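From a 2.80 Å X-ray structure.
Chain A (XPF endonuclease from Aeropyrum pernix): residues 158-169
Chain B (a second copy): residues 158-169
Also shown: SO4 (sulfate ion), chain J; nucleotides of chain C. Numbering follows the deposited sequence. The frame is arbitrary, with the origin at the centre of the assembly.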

# COMPACT_ATOMS: atom_id res chain seq x y z
N GLU A 158 -7.74 0.86 -12.74
CA GLU A 158 -7.64 1.12 -11.32
C GLU A 158 -8.89 1.80 -10.80
O GLU A 158 -9.44 1.43 -9.76
CB GLU A 158 -6.37 1.93 -10.99
CG GLU A 158 -5.07 1.11 -11.15
CD GLU A 158 -5.14 -0.31 -10.55
OE1 GLU A 158 -5.36 -0.44 -9.31
OE2 GLU A 158 -4.96 -1.30 -11.31
N TRP A 159 -9.35 2.80 -11.55
CA TRP A 159 -10.58 3.49 -11.25
C TRP A 159 -11.76 2.56 -11.41
O TRP A 159 -12.70 2.62 -10.64
CB TRP A 159 -10.75 4.60 -12.22
CG TRP A 159 -9.95 5.78 -11.95
CD1 TRP A 159 -8.83 6.16 -12.60
CD2 TRP A 159 -10.23 6.79 -11.00
NE1 TRP A 159 -8.37 7.36 -12.11
CE2 TRP A 159 -9.22 7.77 -11.13
CE3 TRP A 159 -11.22 6.97 -10.03
CZ2 TRP A 159 -9.18 8.92 -10.34
CZ3 TRP A 159 -11.18 8.10 -9.25
CH2 TRP A 159 -10.16 9.06 -9.40
N GLN A 160 -11.75 1.70 -12.42
CA GLN A 160 -12.85 0.74 -12.52
C GLN A 160 -12.96 -0.07 -11.25
O GLN A 160 -14.06 -0.37 -10.77
CB GLN A 160 -12.69 -0.17 -13.74
CG GLN A 160 -12.74 0.58 -15.05
CD GLN A 160 -12.25 -0.25 -16.21
OE1 GLN A 160 -11.59 -1.29 -16.03
NE2 GLN A 160 -12.56 0.20 -17.41
N LEU A 161 -11.80 -0.39 -10.68
CA LEU A 161 -11.74 -1.16 -9.43
C LEU A 161 -12.05 -0.33 -8.19
O LEU A 161 -12.61 -0.83 -7.23
CB LEU A 161 -10.37 -1.80 -9.32
CG LEU A 161 -10.19 -2.93 -10.33
CD1 LEU A 161 -8.76 -3.18 -10.55
CD2 LEU A 161 -10.89 -4.17 -9.82
N TYR A 162 -11.71 0.94 -8.22
CA TYR A 162 -11.97 1.84 -7.11
C TYR A 162 -13.47 2.08 -7.00
O TYR A 162 -14.04 2.15 -5.90
CB TYR A 162 -11.20 3.16 -7.33
CG TYR A 162 -11.43 4.24 -6.30
CD1 TYR A 162 -11.35 3.97 -4.95
CD2 TYR A 162 -11.70 5.55 -6.69
CE1 TYR A 162 -11.57 4.96 -4.00
CE2 TYR A 162 -11.90 6.56 -5.76
CZ TYR A 162 -11.84 6.25 -4.42
OH TYR A 162 -12.04 7.23 -3.47
N ILE A 163 -14.11 2.18 -8.15
CA ILE A 163 -15.54 2.39 -8.23
C ILE A 163 -16.27 1.14 -7.73
O ILE A 163 -17.06 1.23 -6.81
CB ILE A 163 -15.93 2.93 -9.61
CG1 ILE A 163 -15.35 4.34 -9.71
CG2 ILE A 163 -17.44 2.95 -9.80
CD1 ILE A 163 -15.23 4.90 -11.05
N LEU A 164 -15.93 -0.03 -8.26
CA LEU A 164 -16.52 -1.25 -7.71
C LEU A 164 -16.31 -1.38 -6.19
O LEU A 164 -17.25 -1.81 -5.51
CB LEU A 164 -16.04 -2.50 -8.46
CG LEU A 164 -16.42 -2.60 -9.95
CD1 LEU A 164 -15.60 -3.66 -10.64
CD2 LEU A 164 -17.88 -2.91 -10.14
N GLN A 165 -15.12 -1.01 -5.66
CA GLN A 165 -14.80 -1.18 -4.20
C GLN A 165 -15.70 -0.34 -3.27
O GLN A 165 -15.97 -0.71 -2.11
CB GLN A 165 -13.33 -0.87 -3.89
CG GLN A 165 -12.36 -2.08 -3.70
CD GLN A 165 -11.14 -1.99 -4.68
OE1 GLN A 165 -10.19 -1.24 -4.45
NE2 GLN A 165 -11.20 -2.74 -5.79
N SER A 166 -16.17 0.79 -3.80
CA SER A 166 -17.02 1.69 -3.05
C SER A 166 -18.39 1.09 -2.70
O SER A 166 -19.11 1.63 -1.88
CB SER A 166 -17.16 3.02 -3.78
OG SER A 166 -17.92 2.88 -4.98
N PHE A 167 -18.75 -0.03 -3.31
CA PHE A 167 -19.99 -0.71 -2.98
C PHE A 167 -19.84 -1.51 -1.70
O PHE A 167 -18.73 -2.00 -1.37
CB PHE A 167 -20.42 -1.65 -4.10
CG PHE A 167 -21.13 -0.97 -5.25
CD1 PHE A 167 -20.43 -0.18 -6.17
CD2 PHE A 167 -22.51 -1.14 -5.42
CE1 PHE A 167 -21.08 0.44 -7.24
CE2 PHE A 167 -23.18 -0.53 -6.50
CZ PHE A 167 -22.46 0.26 -7.40
N PRO A 168 -20.94 -1.66 -0.95
CA PRO A 168 -20.94 -2.53 0.21
C PRO A 168 -20.73 -3.95 -0.29
O PRO A 168 -21.14 -4.24 -1.39
CB PRO A 168 -22.36 -2.37 0.75
CG PRO A 168 -22.82 -1.07 0.20
CD PRO A 168 -22.26 -1.02 -1.14
N GLY A 169 -20.09 -4.81 0.50
CA GLY A 169 -19.83 -6.19 0.10
C GLY A 169 -18.73 -6.32 -0.95
O GLY A 169 -18.07 -7.35 -1.03
N GLU B 158 -27.44 7.48 0.51
CA GLU B 158 -26.09 7.88 0.90
C GLU B 158 -24.98 7.11 0.18
O GLU B 158 -24.02 7.69 -0.33
CB GLU B 158 -25.93 7.81 2.42
CG GLU B 158 -26.49 9.06 3.14
CD GLU B 158 -25.62 10.34 2.93
OE1 GLU B 158 -24.42 10.24 2.57
OE2 GLU B 158 -26.12 11.47 3.11
N TRP B 159 -25.14 5.79 0.12
CA TRP B 159 -24.29 4.96 -0.72
C TRP B 159 -24.21 5.49 -2.14
O TRP B 159 -23.15 5.42 -2.77
CB TRP B 159 -24.81 3.53 -0.73
CG TRP B 159 -24.51 2.79 0.52
CD1 TRP B 159 -25.40 2.41 1.46
CD2 TRP B 159 -23.23 2.36 0.97
NE1 TRP B 159 -24.77 1.75 2.48
CE2 TRP B 159 -23.43 1.70 2.20
CE3 TRP B 159 -21.94 2.46 0.45
CZ2 TRP B 159 -22.38 1.14 2.93
CZ3 TRP B 159 -20.88 1.91 1.18
CH2 TRP B 159 -21.11 1.25 2.41
N GLN B 160 -25.33 6.02 -2.63
CA GLN B 160 -25.40 6.58 -3.97
C GLN B 160 -24.48 7.76 -4.10
O GLN B 160 -23.72 7.84 -5.07
CB GLN B 160 -26.82 7.01 -4.30
CG GLN B 160 -27.75 5.87 -4.63
CD GLN B 160 -29.23 6.27 -4.60
OE1 GLN B 160 -29.61 7.37 -4.18
NE2 GLN B 160 -30.08 5.34 -5.03
N LEU B 161 -24.52 8.69 -3.14
CA LEU B 161 -23.69 9.89 -3.25
C LEU B 161 -22.20 9.58 -3.05
O LEU B 161 -21.32 10.22 -3.66
CB LEU B 161 -24.17 10.96 -2.29
CG LEU B 161 -25.52 11.60 -2.59
CD1 LEU B 161 -26.04 12.29 -1.35
CD2 LEU B 161 -25.42 12.59 -3.72
N TYR B 162 -21.93 8.59 -2.21
CA TYR B 162 -20.60 8.04 -2.03
C TYR B 162 -19.96 7.47 -3.31
O TYR B 162 -18.84 7.85 -3.71
CB TYR B 162 -20.67 6.95 -0.96
CG TYR B 162 -19.31 6.45 -0.47
CD1 TYR B 162 -18.41 7.30 0.17
CD2 TYR B 162 -18.95 5.10 -0.63
CE1 TYR B 162 -17.19 6.85 0.61
CE2 TYR B 162 -17.72 4.64 -0.18
CZ TYR B 162 -16.85 5.52 0.45
OH TYR B 162 -15.63 5.06 0.90
N ILE B 163 -20.69 6.54 -3.95
CA ILE B 163 -20.22 5.89 -5.18
C ILE B 163 -19.94 6.91 -6.29
O ILE B 163 -18.85 6.94 -6.85
CB ILE B 163 -21.18 4.79 -5.60
CG1 ILE B 163 -21.28 3.79 -4.47
CG2 ILE B 163 -20.67 4.11 -6.84
CD1 ILE B 163 -22.30 2.76 -4.65
N LEU B 164 -20.89 7.77 -6.57
CA LEU B 164 -20.63 8.81 -7.56
C LEU B 164 -19.41 9.62 -7.24
O LEU B 164 -18.77 10.14 -8.15
CB LEU B 164 -21.82 9.75 -7.69
CG LEU B 164 -23.03 9.12 -8.33
CD1 LEU B 164 -24.14 10.12 -8.33
CD2 LEU B 164 -22.66 8.72 -9.74
N GLN B 165 -19.10 9.78 -5.95
CA GLN B 165 -18.03 10.70 -5.53
C GLN B 165 -16.67 10.08 -5.64
O GLN B 165 -15.68 10.79 -5.52
CB GLN B 165 -18.22 11.16 -4.11
CG GLN B 165 -19.00 12.46 -3.96
CD GLN B 165 -19.07 12.88 -2.50
OE1 GLN B 165 -18.07 13.32 -1.92
NE2 GLN B 165 -20.25 12.72 -1.89
N SER B 166 -16.63 8.77 -5.85
CA SER B 166 -15.39 8.11 -6.19
C SER B 166 -15.07 8.10 -7.71
O SER B 166 -14.25 7.31 -8.17
CB SER B 166 -15.32 6.71 -5.55
OG SER B 166 -16.48 5.97 -5.79
N PHE B 167 -15.69 8.99 -8.47
CA PHE B 167 -15.37 9.15 -9.87
C PHE B 167 -14.46 10.35 -9.95
O PHE B 167 -14.62 11.28 -9.16
CB PHE B 167 -16.63 9.44 -10.69
CG PHE B 167 -17.41 8.21 -11.09
CD1 PHE B 167 -18.25 7.57 -10.18
CD2 PHE B 167 -17.30 7.69 -12.37
CE1 PHE B 167 -18.95 6.43 -10.55
CE2 PHE B 167 -18.00 6.54 -12.73
CZ PHE B 167 -18.82 5.91 -11.83
N PRO B 168 -13.50 10.36 -10.90
CA PRO B 168 -12.62 11.53 -10.94
C PRO B 168 -13.39 12.83 -11.10
O PRO B 168 -14.27 12.94 -11.96
CB PRO B 168 -11.74 11.27 -12.17
CG PRO B 168 -12.42 10.24 -12.94
CD PRO B 168 -13.15 9.39 -11.93
N GLY B 169 -13.07 13.80 -10.24
CA GLY B 169 -13.54 15.16 -10.39
C GLY B 169 -14.84 15.46 -9.71
O GLY B 169 -15.26 16.61 -9.68
S SO4 J . -10.92 13.83 -7.44
O1 SO4 J . -11.19 15.04 -8.24
O2 SO4 J . -11.79 12.67 -7.78
O3 SO4 J . -9.55 13.42 -7.78
O4 SO4 J . -11.06 14.10 -6.00
P DG C 14 -16.91 -3.76 2.13
OP1 DG C 14 -18.32 -3.59 2.56
OP2 DG C 14 -16.49 -3.18 0.81
O5' DG C 14 -16.03 -3.21 3.33
C5' DG C 14 -16.24 -3.79 4.61
C4' DG C 14 -15.37 -3.12 5.66
O4' DG C 14 -14.13 -3.89 5.79
C3' DG C 14 -14.95 -1.69 5.36
O3' DG C 14 -14.99 -0.99 6.61
C2' DG C 14 -13.54 -1.86 4.75
C1' DG C 14 -13.01 -3.04 5.57
N9 DG C 14 -11.91 -3.86 5.04
C8 DG C 14 -11.50 -4.03 3.75
N7 DG C 14 -10.47 -4.83 3.63
C5 DG C 14 -10.17 -5.23 4.92
C6 DG C 14 -9.16 -6.09 5.43
O6 DG C 14 -8.26 -6.72 4.84
N1 DG C 14 -9.20 -6.22 6.81
C2 DG C 14 -10.10 -5.59 7.60
N2 DG C 14 -9.95 -5.88 8.90
N3 DG C 14 -11.06 -4.78 7.16
C4 DG C 14 -11.04 -4.64 5.81
P DT C 13 -13.39 -8.80 -1.17
OP1 DT C 13 -14.07 -8.36 -2.41
OP2 DT C 13 -11.92 -8.64 -1.11
O5' DT C 13 -14.03 -8.13 0.14
C5' DT C 13 -15.43 -8.21 0.46
C4' DT C 13 -15.77 -7.42 1.72
O4' DT C 13 -15.02 -7.85 2.90
C3' DT C 13 -15.50 -5.93 1.61
O3' DT C 13 -16.58 -5.32 2.27
C2' DT C 13 -14.13 -5.75 2.30
C1' DT C 13 -14.17 -6.81 3.41
N1 DT C 13 -12.91 -7.52 3.91
C2 DT C 13 -12.67 -7.70 5.27
O2 DT C 13 -13.38 -7.27 6.15
N3 DT C 13 -11.55 -8.39 5.62
C4 DT C 13 -10.64 -8.96 4.77
O4 DT C 13 -9.66 -9.58 5.22
C5 DT C 13 -10.90 -8.77 3.37
C7 DT C 13 -9.83 -9.04 2.36
C6 DT C 13 -12.01 -8.08 3.02

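No hydrogen bond crosses between the two stretches; four CH-pi contacts, two in each direction, do much of the work instead. Each helix brings a tryptophan and an isoleucine, one turn apart, against the turn that follows the helix of the other copy, and the arrangement repeats with the chains exchanged. In one half, Pro168(B) CD lies 3.7 Å from the centroid of the six-membered ring of Trp159(A), over its face, and Ile163(A) CD1 sits 3.6 Å from the centroid of the Phe167(B) ring, 11° off the normal. In the other, Pro168(A) CG approaches the six-membered ring of Trp159(B) to 3.3 Å from its centroid, almost on the normal, and Ile163(B) CD1 lies 3.6 Å from the centroid of the Phe167(A) ring. The two prolines differ in detail: CD leads in Pro168(B), with a C-gamma endo pucker, and CG in Pro168(A), with a C-gamma exo pucker. A proline ring offers a compact set of C-H groups to a flat indole, and the broad tryptophan face receives it.

Both tryptophans point CA-to-CB toward the other stretch with chi1 in m, and their NE1 atoms are satisfied by hydrogen bonds elsewhere in the structure. Both isoleucines leave the backbone sideways, but the m, t rotamer brings CD1 nearer, to the phenylalanine face. The phenylalanines start away from the partner, and their rings return to meet that methyl. Ile163(A) and Ile163(B) are buried, as suits a wholly apolar side chain.

At the centre the two serines meet. Ser166(A) OG and Ser166(B) OG are 3.5 Å apart and not hydrogen-bonded to each other; each hydroxyl is spent within its own chain. Ser166(A) OG donates to Ile163(A) O at 2.6 Å, and Ser166(B) OG donates to Ile163(B) O at 2.8 Å. With chi1 in p, each serine folds its hydroxyl back onto the preceding turn, so a polar group is buried without needing a partner across the contact. The small side chain also permits close approach: the CA atoms of Ser166(A) and Ile163(B) are 5.7 Å apart, and those of Ile163(A) and Ser166(B) 6.1 Å. Tyr162(A) packs alongside, its CE2 3.4 Å from Ser166(B) CB, while Ser166(A) O lies at the edge of the Tyr162(B) ring, 3.7 Å from CD2. Another carbonyl, Ser166(B) O, lies at the edge of the Trp159(A) ring, 3.3 Å from CZ3.

Together the stretches bury 613 Å², both sides summed. Leu161(A), Leu164(A), Leu161(B) and Leu164(B) take no part, and Leu164(A) and Leu164(B) point away from the partner. Beyond the prolines come Gly169(A) and Gly169(B), with a positive phi that by itself favours glycine, and the backbone amide binds an anion in both copies: Gly169(A) N donates to OP1 of DG14 at 3.0 Å, and Gly169(B) N donates to sulfate O2 at 3.0 Å. The DNA phosphate bound by one copy thus has a sulfate as its counterpart in the other.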